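Local coordinates for protein mitochondrial enolase superfamily member 1 (Homo sapiens, PDB 4A35) that catalyses the magnesium-dependent dehydration of L-fuconate to 2-keto-3-deoxy-L-fuconate, a step in the breakdown of L-fucose, at residues S11-T19 with M419-Y429; C363-I371 with Y407-T417. All coordinates share one frame; numbering follows the deposited sequence.

Contact 1 opens with strand 7-16 near the N-terminus and closes with 419-429; both halves of contact 2 lie between them along the chain, and the two centres are about 21 Å apart. In contact 2, helix 362-377 of the barrel domain receives the chain that leaves strand 406-408 and runs over it as far as Thr417. After one further residue the chain enters 419-429, where contact 1 sets helix 421-427 against strand 7-16, an outermost strand of the three-stranded antiparallel sheet in the N-terminal domain. Together they lead the chain from the barrel domain back to the sheet where it began, tying the two domains of this enolase-superfamily enzyme together.

Contact 1: S11-T19 with M419-Y429; sequences SVRDVRFPT and MKEESVKKHQY. With EDO (1,2-ethanediol), chain D.
Arg13 meets Glu421 end-on: NH1 gives a nearly straight bond to OE1 (2.8 Å) and NH2 bonds OE2 (2.9 Å), each oxygen using its syn lone pair, with guanidinium and carboxylate only 15° from coplanar. A bend at the third torsion of Arg13 helps bring the guanidinium there. Val424 CG1 covers one of its faces, and a water joins Arg13 NH1 to Lys425 NZ and Gln428 OE1. A leucine in place of this arginine would probably leave the Glu421 carboxylate without its charged mate.

Farther along the strand, the guanidinium of Arg16 lies flat on the Tyr429 ring, CZ standing 4.0 Å from the ring centroid in an off-centre cation-pi contact. Asp14 fixes that plane, gripping Arg16 side-on through NE to OD1 (2.7 Å) and NH2 to OD2; Glu64 also pairs with NH2. Arg16 NH1 donates to O1 of a 1,2-ethanediol, probably from the crystallisation liquor, which also touches the Tyr429 ring. Buried Phe17 offers a flat apolar surface, its CE1 over the centre of the His427 ring with planes inclined at 36°, and an edge whose CZ meets Met419 CE (3.7 Å). His427 is held in turn by ND1 bonding Ser423 O (2.8 Å).

What positions these side chains is backbone pairing: Tyr429 N to Asp14 O (2.8 Å) and Arg16 N to His427 O (2.9 Å), flanking Val15 and Gln428. This single beta bridge, just beyond a helix almost perpendicular to the strand (87°), joins the C-terminal region to an edge of the antiparallel sheet in the N-terminal domain characteristic of the enolase superfamily.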
loop_
_atom_site.group_PDB
_atom_site.type_symbol
_atom_site.label_atom_id
_atom_site.label_comp_id
_atom_site.label_asym_id
_atom_site.label_seq_id
_atom_site.Cartn_x
_atom_site.Cartn_y
_atom_site.Cartn_z
ATOM N N SER A 11 11.579 -20.649 8.748
ATOM C CA SER A 11 12.415 -20.493 7.567
ATOM C C SER A 11 11.569 -19.820 6.485
ATOM O O SER A 11 10.341 -19.991 6.437
ATOM C CB SER A 11 12.998 -21.835 7.100
ATOM O OG SER A 11 12.020 -22.634 6.452
ATOM N N VAL A 12 12.225 -19.043 5.638
ATOM C CA VAL A 12 11.558 -18.395 4.519
ATOM C C VAL A 12 12.525 -18.420 3.360
ATOM O O VAL A 12 13.697 -18.060 3.527
ATOM C CB VAL A 12 11.001 -16.970 4.834
ATOM C CG1 VAL A 12 12.065 -16.051 5.506
ATOM C CG2 VAL A 12 10.401 -16.334 3.590
ATOM N N ARG A 13 12.013 -18.842 2.193
ATOM C CA ARG A 13 12.809 -18.997 0.993
ATOM C C ARG A 13 12.137 -18.343 -0.200
ATOM O O ARG A 13 10.918 -18.324 -0.319
ATOM C CB ARG A 13 13.076 -20.500 0.741
ATOM C CG ARG A 13 14.049 -21.144 1.804
ATOM C CD ARG A 13 14.092 -22.650 1.626
ATOM N NE ARG A 13 12.834 -23.235 2.138
ATOM C CZ ARG A 13 12.545 -24.527 2.166
ATOM N NH1 ARG A 13 13.389 -25.423 1.630
ATOM N NH2 ARG A 13 11.386 -24.940 2.685
ATOM N N ASP A 14 12.965 -17.823 -1.095
ATOM C CA ASP A 14 12.594 -17.145 -2.337
ATOM C C ASP A 14 12.481 -18.234 -3.411
ATOM O O ASP A 14 13.503 -18.805 -3.789
ATOM C CB ASP A 14 13.717 -16.118 -2.660
ATOM C CG ASP A 14 13.450 -15.205 -3.828
ATOM O OD1 ASP A 14 12.583 -15.558 -4.684
ATOM O OD2 ASP A 14 14.153 -14.155 -3.934
ATOM N N VAL A 15 11.235 -18.587 -3.846
ATOM C CA VAL A 15 10.998 -19.664 -4.825
ATOM C C VAL A 15 10.448 -19.043 -6.103
ATOM O O VAL A 15 9.474 -18.308 -6.031
ATOM C CB VAL A 15 10.044 -20.761 -4.256
ATOM C CG1 VAL A 15 9.952 -21.963 -5.188
ATOM C CG2 VAL A 15 10.494 -21.202 -2.863
ATOM N N ARG A 16 11.077 -19.296 -7.259
ATOM C CA ARG A 16 10.632 -18.646 -8.481
ATOM C C ARG A 16 10.518 -19.610 -9.607
ATOM O O ARG A 16 11.385 -20.450 -9.805
ATOM C CB ARG A 16 11.616 -17.494 -8.887
ATOM C CG ARG A 16 11.790 -16.417 -7.790
ATOM C CD ARG A 16 12.670 -15.270 -8.276
ATOM N NE ARG A 16 13.018 -14.416 -7.136
ATOM C CZ ARG A 16 13.509 -13.187 -7.228
ATOM N NH1 ARG A 16 13.696 -12.625 -8.420
ATOM N NH2 ARG A 16 13.793 -12.502 -6.136
ATOM N N PHE A 17 9.383 -19.518 -10.322
ATOM C CA PHE A 17 9.140 -20.352 -11.483
ATOM C C PHE A 17 9.318 -19.478 -12.730
ATOM O O PHE A 17 8.730 -18.393 -12.834
ATOM C CB PHE A 17 7.764 -21.071 -11.408
ATOM C CG PHE A 17 7.652 -21.952 -10.171
ATOM C CD1 PHE A 17 8.087 -23.277 -10.196
ATOM C CD2 PHE A 17 7.164 -21.433 -8.965
ATOM C CE1 PHE A 17 8.047 -24.075 -9.038
ATOM C CE2 PHE A 17 7.122 -22.230 -7.803
ATOM C CZ PHE A 17 7.567 -23.543 -7.847
ATOM N N PRO A 18 10.030 -20.012 -13.750
ATOM C CA PRO A 18 10.300 -19.205 -14.971
ATOM C C PRO A 18 9.129 -19.204 -15.972
ATOM O O PRO A 18 9.277 -19.529 -17.145
ATOM C CB PRO A 18 11.556 -19.854 -15.543
ATOM C CG PRO A 18 11.429 -21.350 -15.100
ATOM C CD PRO A 18 10.820 -21.272 -13.719
ATOM N N THR A 19 7.955 -18.818 -15.520
ATOM C CA THR A 19 6.760 -18.898 -16.372
ATOM C C THR A 19 6.821 -17.901 -17.564
ATOM O O THR A 19 6.195 -18.184 -18.595
ATOM C CB THR A 19 5.485 -18.778 -15.549
ATOM O OG1 THR A 19 5.587 -17.647 -14.757
ATOM C CG2 THR A 19 5.253 -19.988 -14.619
ATOM N N MET A 419 4.561 -27.190 0.000
ATOM C CA MET A 419 5.173 -27.442 -1.294
ATOM C C MET A 419 6.066 -28.645 -1.206
ATOM O O MET A 419 6.591 -28.967 -0.137
ATOM C CB MET A 419 5.937 -26.217 -1.797
ATOM C CG MET A 419 4.984 -25.040 -2.059
ATOM S SD MET A 419 5.838 -23.557 -2.726
ATOM C CE MET A 419 6.053 -24.076 -4.500
ATOM N N LYS A 420 6.294 -29.282 -2.348
ATOM C CA LYS A 420 7.224 -30.392 -2.460
ATOM C C LYS A 420 8.661 -29.845 -2.260
ATOM O O LYS A 420 9.069 -28.906 -2.961
ATOM C CB LYS A 420 7.068 -31.096 -3.830
ATOM C CG LYS A 420 5.762 -31.866 -3.975
ATOM C CD LYS A 420 5.684 -32.514 -5.325
ATOM C CE LYS A 420 4.315 -33.156 -5.530
ATOM N NZ LYS A 420 4.170 -33.610 -6.933
ATOM N N GLU A 421 9.395 -30.386 -1.270
ATOM C CA GLU A 421 10.750 -29.893 -0.998
ATOM C C GLU A 421 11.666 -30.001 -2.222
ATOM O O GLU A 421 12.442 -29.078 -2.420
ATOM C CB GLU A 421 11.366 -30.514 0.265
ATOM C CG GLU A 421 10.799 -29.838 1.517
ATOM C CD GLU A 421 11.236 -28.396 1.748
ATOM O OE1 GLU A 421 12.433 -28.102 1.536
ATOM O OE2 GLU A 421 10.394 -27.560 2.149
ATOM N N GLU A 422 11.551 -31.071 -3.066
ATOM C CA GLU A 422 12.347 -31.174 -4.312
ATOM C C GLU A 422 12.030 -29.958 -5.248
ATOM O O GLU A 422 12.973 -29.326 -5.757
ATOM C CB GLU A 422 12.096 -32.522 -5.031
ATOM N N SER A 423 10.735 -29.592 -5.398
ATOM C CA SER A 423 10.298 -28.415 -6.183
ATOM C C SER A 423 10.871 -27.119 -5.605
ATOM O O SER A 423 11.374 -26.284 -6.349
ATOM C CB SER A 423 8.776 -28.311 -6.226
ATOM O OG SER A 423 8.273 -29.410 -6.958
ATOM N N VAL A 424 10.792 -26.938 -4.267
ATOM C CA VAL A 424 11.315 -25.710 -3.640
ATOM C C VAL A 424 12.829 -25.552 -3.914
ATOM O O VAL A 424 13.282 -24.513 -4.433
ATOM C CB VAL A 424 11.022 -25.733 -2.117
ATOM C CG1 VAL A 424 11.753 -24.602 -1.387
ATOM C CG2 VAL A 424 9.516 -25.687 -1.860
ATOM N N LYS A 425 13.579 -26.615 -3.647
ATOM C CA LYS A 425 15.042 -26.589 -3.822
ATOM C C LYS A 425 15.471 -26.329 -5.268
ATOM O O LYS A 425 16.406 -25.541 -5.473
ATOM C CB LYS A 425 15.648 -27.912 -3.301
ATOM C CG LYS A 425 15.444 -28.013 -1.801
ATOM C CD LYS A 425 15.981 -29.267 -1.158
ATOM C CE LYS A 425 15.696 -29.219 0.329
ATOM N NZ LYS A 425 16.439 -28.117 1.026
ATOM N N LYS A 426 14.792 -26.938 -6.266
ATOM C CA LYS A 426 15.172 -26.745 -7.681
ATOM C C LYS A 426 14.893 -25.304 -8.139
ATOM O O LYS A 426 15.574 -24.794 -9.035
ATOM C CB LYS A 426 14.374 -27.698 -8.610
ATOM C CG LYS A 426 15.076 -29.009 -8.961
ATOM C CD LYS A 426 14.215 -29.829 -9.917
ATOM C CE LYS A 426 14.931 -31.060 -10.431
ATOM N NZ LYS A 426 14.066 -31.843 -11.348
ATOM N N HIS A 427 13.853 -24.682 -7.542
ATOM C CA HIS A 427 13.383 -23.348 -7.979
ATOM C C HIS A 427 13.749 -22.167 -7.040
ATOM O O HIS A 427 13.388 -21.001 -7.314
ATOM C CB HIS A 427 11.854 -23.428 -8.173
ATOM C CG HIS A 427 11.484 -24.330 -9.303
ATOM N ND1 HIS A 427 11.220 -25.692 -9.091
ATOM C CD2 HIS A 427 11.413 -24.065 -10.629
ATOM C CE1 HIS A 427 10.972 -26.196 -10.295
ATOM N NE2 HIS A 427 11.057 -25.250 -11.247
ATOM N N GLN A 428 14.555 -22.460 -5.992
ATOM C CA GLN A 428 15.027 -21.433 -5.079
ATOM C C GLN A 428 15.917 -20.436 -5.831
ATOM O O GLN A 428 16.742 -20.829 -6.677
ATOM C CB GLN A 428 15.792 -22.080 -3.946
ATOM C CG GLN A 428 15.892 -21.236 -2.726
ATOM C CD GLN A 428 16.336 -22.014 -1.525
ATOM O OE1 GLN A 428 16.337 -23.272 -1.495
ATOM N NE2 GLN A 428 16.647 -21.259 -0.485
ATOM N N TYR A 429 15.616 -19.162 -5.642
ATOM C CA TYR A 429 16.343 -18.082 -6.296
ATOM C C TYR A 429 17.343 -17.425 -5.298
ATOM O O TYR A 429 16.930 -17.001 -4.208
ATOM C CB TYR A 429 15.372 -17.041 -6.888
ATOM C CG TYR A 429 16.128 -15.953 -7.619
ATOM C CD1 TYR A 429 16.506 -16.116 -8.951
ATOM C CD2 TYR A 429 16.523 -14.783 -6.965
ATOM C CE1 TYR A 429 17.288 -15.159 -9.605
ATOM C CE2 TYR A 429 17.270 -13.798 -7.624
ATOM C CZ TYR A 429 17.673 -14.010 -8.940
ATOM O OH TYR A 429 18.438 -13.088 -9.615
HETATM C C1 EDO D . 14.396 -14.277 -11.685
HETATM O O1 EDO D . 13.251 -13.659 -11.089
HETATM C C2 EDO D . 15.573 -13.265 -11.871
HETATM O O2 EDO D . 15.099 -11.939 -12.123
HETATM O O HOH W 1 16.179 -25.160 0.602
HETATM O O HOH W 2 16.470 -14.204 -2.845
HETATM O O HOH W 3 15.812 -18.306 -0.432
#

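Contact 2: C363-I371 with Y407-T417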
loop_
_atom_site.group_PDB
_atom_site.type_symbol
_atom_site.label_atom_id
_atom_site.label_comp_id
_atom_site.label_asym_id
_atom_site.label_seq_id
_atom_site.Cartn_x
_atom_site.Cartn_y
_atom_site.Cartn_z
ATOM N N CYS A 363 -4.881 -21.062 -6.033
ATOM C CA CYS A 363 -6.022 -22.020 -6.156
ATOM C C CYS A 363 -6.086 -22.907 -4.880
ATOM O O CYS A 363 -7.169 -23.083 -4.285
ATOM C CB CYS A 363 -5.872 -22.898 -7.405
ATOM S SG CYS A 363 -5.874 -21.990 -8.972
ATOM N N GLU A 364 -4.910 -23.504 -4.509
ATOM C CA GLU A 364 -4.787 -24.411 -3.373
ATOM C C GLU A 364 -5.302 -23.757 -2.063
ATOM O O GLU A 364 -5.969 -24.435 -1.286
ATOM C CB GLU A 364 -3.314 -24.827 -3.184
ATOM C CG GLU A 364 -2.832 -25.948 -4.120
ATOM C CD GLU A 364 -2.840 -25.678 -5.622
ATOM O OE1 GLU A 364 -2.693 -24.501 -6.030
ATOM O OE2 GLU A 364 -2.836 -26.670 -6.388
ATOM N N LEU A 365 -5.084 -22.455 -1.885
ATOM C CA LEU A 365 -5.514 -21.784 -0.612
ATOM C C LEU A 365 -6.915 -21.244 -0.704
ATOM O O LEU A 365 -7.726 -21.530 0.152
ATOM C CB LEU A 365 -4.569 -20.602 -0.235
ATOM C CG LEU A 365 -3.249 -20.966 0.443
ATOM C CD1 LEU A 365 -2.389 -21.897 -0.465
ATOM C CD2 LEU A 365 -2.462 -19.683 0.847
ATOM N N VAL A 366 -7.190 -20.436 -1.726
ATOM C CA VAL A 366 -8.438 -19.699 -1.799
ATOM C C VAL A 366 -9.690 -20.633 -1.879
ATOM O O VAL A 366 -10.734 -20.249 -1.378
ATOM C CB VAL A 366 -8.411 -18.627 -2.877
ATOM C CG1 VAL A 366 -8.864 -19.149 -4.240
ATOM C CG2 VAL A 366 -9.218 -17.399 -2.411
ATOM N N GLN A 367 -9.544 -21.834 -2.433
ATOM C CA GLN A 367 -10.667 -22.822 -2.499
ATOM C C GLN A 367 -11.234 -23.072 -1.047
ATOM O O GLN A 367 -12.434 -23.214 -0.887
ATOM C CB GLN A 367 -10.168 -24.151 -3.147
ATOM C CG GLN A 367 -9.096 -24.868 -2.324
ATOM C CD GLN A 367 -8.677 -26.202 -2.933
ATOM O OE1 GLN A 367 -9.446 -26.844 -3.692
ATOM N NE2 GLN A 367 -7.431 -26.579 -2.691
ATOM N N HIS A 368 -10.351 -23.101 0.008
ATOM C CA HIS A 368 -10.821 -23.311 1.381
ATOM C C HIS A 368 -11.728 -22.169 1.808
ATOM O O HIS A 368 -12.717 -22.388 2.495
ATOM C CB HIS A 368 -9.603 -23.380 2.357
ATOM C CG HIS A 368 -8.762 -24.616 2.235
ATOM N ND1 HIS A 368 -8.992 -25.725 3.048
ATOM C CD2 HIS A 368 -7.712 -24.867 1.429
ATOM C CE1 HIS A 368 -8.093 -26.620 2.678
ATOM N NE2 HIS A 368 -7.283 -26.142 1.720
ATOM N N LEU A 369 -11.342 -20.944 1.456
ATOM C CA LEU A 369 -12.082 -19.765 1.904
ATOM C C LEU A 369 -13.489 -19.710 1.254
ATOM O O LEU A 369 -14.476 -19.371 1.923
ATOM C CB LEU A 369 -11.282 -18.479 1.623
ATOM C CG LEU A 369 -9.900 -18.380 2.306
ATOM C CD1 LEU A 369 -9.122 -17.094 1.817
ATOM C CD2 LEU A 369 -10.012 -18.396 3.790
ATOM N N ILE A 370 -13.569 -20.016 -0.044
ATOM C CA ILE A 370 -14.852 -19.914 -0.746
ATOM C C ILE A 370 -15.784 -21.123 -0.436
ATOM O O ILE A 370 -17.001 -20.932 -0.388
ATOM C CB ILE A 370 -14.658 -19.636 -2.255
ATOM C CG1 ILE A 370 -15.886 -18.916 -2.846
ATOM C CG2 ILE A 370 -14.214 -20.860 -3.095
ATOM C CD1 ILE A 370 -16.214 -17.416 -2.224
ATOM N N ILE A 371 -15.207 -22.323 -0.160
ATOM C CA ILE A 371 -16.016 -23.455 0.275
ATOM C C ILE A 371 -16.633 -23.076 1.651
ATOM O O ILE A 371 -17.817 -23.305 1.877
ATOM C CB ILE A 371 -15.209 -24.752 0.267
ATOM C CG1 ILE A 371 -14.972 -25.209 -1.223
ATOM C CG2 ILE A 371 -15.866 -25.861 1.125
ATOM C CD1 ILE A 371 -13.883 -26.221 -1.343
ATOM N N TYR A 407 -14.131 -27.277 -7.971
ATOM C CA TYR A 407 -13.156 -27.543 -6.916
ATOM C C TYR A 407 -13.710 -28.586 -5.940
ATOM O O TYR A 407 -14.611 -28.261 -5.156
ATOM C CB TYR A 407 -12.849 -26.240 -6.149
ATOM C CG TYR A 407 -11.854 -25.331 -6.831
ATOM C CD1 TYR A 407 -10.488 -25.448 -6.579
ATOM C CD2 TYR A 407 -12.278 -24.323 -7.700
ATOM C CE1 TYR A 407 -9.569 -24.513 -7.083
ATOM C CE2 TYR A 407 -11.367 -23.406 -8.248
ATOM C CZ TYR A 407 -10.013 -23.522 -7.949
ATOM O OH TYR A 407 -9.089 -22.638 -8.455
ATOM N N MET A 408 -13.123 -29.786 -5.915
ATOM C CA MET A 408 -13.552 -30.774 -4.946
ATOM C C MET A 408 -12.899 -30.411 -3.594
ATOM O O MET A 408 -11.705 -30.046 -3.589
ATOM C CB MET A 408 -13.193 -32.190 -5.427
ATOM C CG MET A 408 -13.844 -32.532 -6.749
ATOM S SD MET A 408 -15.637 -32.240 -6.870
ATOM C CE MET A 408 -16.225 -33.464 -5.679
ATOM N N PRO A 409 -13.682 -30.380 -2.490
ATOM C CA PRO A 409 -13.116 -29.947 -1.192
ATOM C C PRO A 409 -11.879 -30.739 -0.760
ATOM O O PRO A 409 -11.936 -31.972 -0.701
ATOM C CB PRO A 409 -14.271 -30.170 -0.200
ATOM C CG PRO A 409 -15.514 -30.143 -1.038
ATOM C CD PRO A 409 -15.090 -30.814 -2.335
ATOM N N PRO A 410 -10.783 -30.047 -0.387
ATOM C CA PRO A 410 -9.585 -30.773 0.105
ATOM C C PRO A 410 -9.906 -31.726 1.262
ATOM O O PRO A 410 -10.699 -31.394 2.149
ATOM C CB PRO A 410 -8.652 -29.645 0.567
ATOM C CG PRO A 410 -9.019 -28.477 -0.329
ATOM C CD PRO A 410 -10.541 -28.588 -0.481
ATOM N N LYS A 411 -9.322 -32.918 1.238
ATOM C CA LYS A 411 -9.585 -33.934 2.256
ATOM C C LYS A 411 -8.534 -33.978 3.351
ATOM O O LYS A 411 -8.812 -34.472 4.457
ATOM C CB LYS A 411 -9.685 -35.330 1.599
ATOM C CG LYS A 411 -10.938 -35.487 0.728
ATOM C CD LYS A 411 -10.709 -36.475 -0.412
ATOM C CE LYS A 411 -12.000 -37.046 -0.933
ATOM N NZ LYS A 411 -11.749 -38.169 -1.873
ATOM N N ASP A 412 -7.318 -33.529 3.038
ATOM C CA ASP A 412 -6.209 -33.658 3.978
ATOM C C ASP A 412 -6.142 -32.536 4.983
ATOM O O ASP A 412 -6.521 -31.409 4.661
ATOM C CB ASP A 412 -4.874 -33.756 3.230
ATOM C CG ASP A 412 -4.803 -34.971 2.289
ATOM O OD1 ASP A 412 -4.773 -36.106 2.794
ATOM O OD2 ASP A 412 -4.884 -34.775 1.057
ATOM N N PRO A 413 -5.602 -32.791 6.200
ATOM C CA PRO A 413 -5.418 -31.669 7.150
ATOM C C PRO A 413 -4.516 -30.537 6.579
ATOM O O PRO A 413 -3.556 -30.803 5.814
ATOM C CB PRO A 413 -4.737 -32.340 8.358
ATOM C CG PRO A 413 -5.144 -33.818 8.261
ATOM C CD PRO A 413 -5.152 -34.088 6.778
ATOM N N GLY A 414 -4.812 -29.301 6.968
ATOM C CA GLY A 414 -4.002 -28.144 6.569
ATOM C C GLY A 414 -4.637 -27.205 5.563
ATOM O O GLY A 414 -5.833 -27.335 5.234
ATOM N N TYR A 415 -3.835 -26.195 5.119
ATOM C CA TYR A 415 -4.336 -25.135 4.233
ATOM C C TYR A 415 -3.918 -25.403 2.749
ATOM O O TYR A 415 -4.039 -24.512 1.904
ATOM C CB TYR A 415 -3.777 -23.794 4.755
ATOM C CG TYR A 415 -4.473 -22.534 4.290
ATOM C CD1 TYR A 415 -5.697 -22.592 3.606
ATOM C CD2 TYR A 415 -3.925 -21.284 4.547
ATOM C CE1 TYR A 415 -6.298 -21.444 3.111
ATOM C CE2 TYR A 415 -4.553 -20.117 4.111
ATOM C CZ TYR A 415 -5.703 -20.212 3.325
ATOM O OH TYR A 415 -6.360 -19.082 2.916
ATOM N N SER A 416 -3.398 -26.648 2.454
ATOM C CA SER A 416 -2.901 -27.020 1.089
ATOM C C SER A 416 -1.741 -26.092 0.641
ATOM O O SER A 416 -1.513 -25.928 -0.570
ATOM C CB SER A 416 -4.004 -26.935 0.028
ATOM O OG SER A 416 -5.154 -27.651 0.430
ATOM N N THR A 417 -1.056 -25.471 1.606
ATOM C CA THR A 417 0.085 -24.545 1.353
ATOM C C THR A 417 1.406 -25.319 1.129
ATOM O O THR A 417 2.383 -24.754 0.633
ATOM C CB THR A 417 0.301 -23.642 2.599
ATOM O OG1 THR A 417 0.196 -24.516 3.723
ATOM C CG2 THR A 417 -0.743 -22.529 2.742
HETATM O O HOH W 4 -5.671 -28.887 -1.989
HETATM O O HOH W 5 -9.425 -29.416 -4.606
#
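His368 and Tyr415 meet in an offset edge-to-face pair, the tyrosine edge turned toward the imidazole face, with ring planes 73° apart and centroids 5.5 Å apart. Against one face of the tyrosine sits Leu365, its CG almost exactly over the ring centre at 3.9 Å in a CH-pi contact. Tyr415 CG stands anti to the backbone N (chi1 -162°), which lays the phenol along the helix surface from Leu365 to Leu369, where OH meets CD1.

The imidazole lies between Tyr415 CA on one face and Pro410 on the other. At its edge, His368 NE2 shares a straight hydrogen bond with Ser416 OG (2.9 Å). ND1 bonds the backbone N of Trp136, so both ring nitrogens of this buried histidine are engaged and its rotation is fixed.

Gln367 takes the crowded position at chi1 (64°), which directs the otherwise extended chain, and its amide, at Pro410, whose CG lies 3.4 Å from NE2. Gln367 NE2 bonds Glu364 O (3.0 Å) within the helix, and OE1 approaches the edge of the Tyr407 ring at CD1 (3.4 Å). Tyr407 spans toward Cys363, its OH bonded to Glu387 O, while Ile371 CD1 rests on Pro409, a rigid apolar partner.

One side of helix 362-377 is thereby covered by the chain leaving strand 406-408. Cys363 and Tyr407 lie near Ala357 and Glu387, probable substrate-binding residues, so their end of this packing probably backs the substrate site of the enolase-type barrel domain.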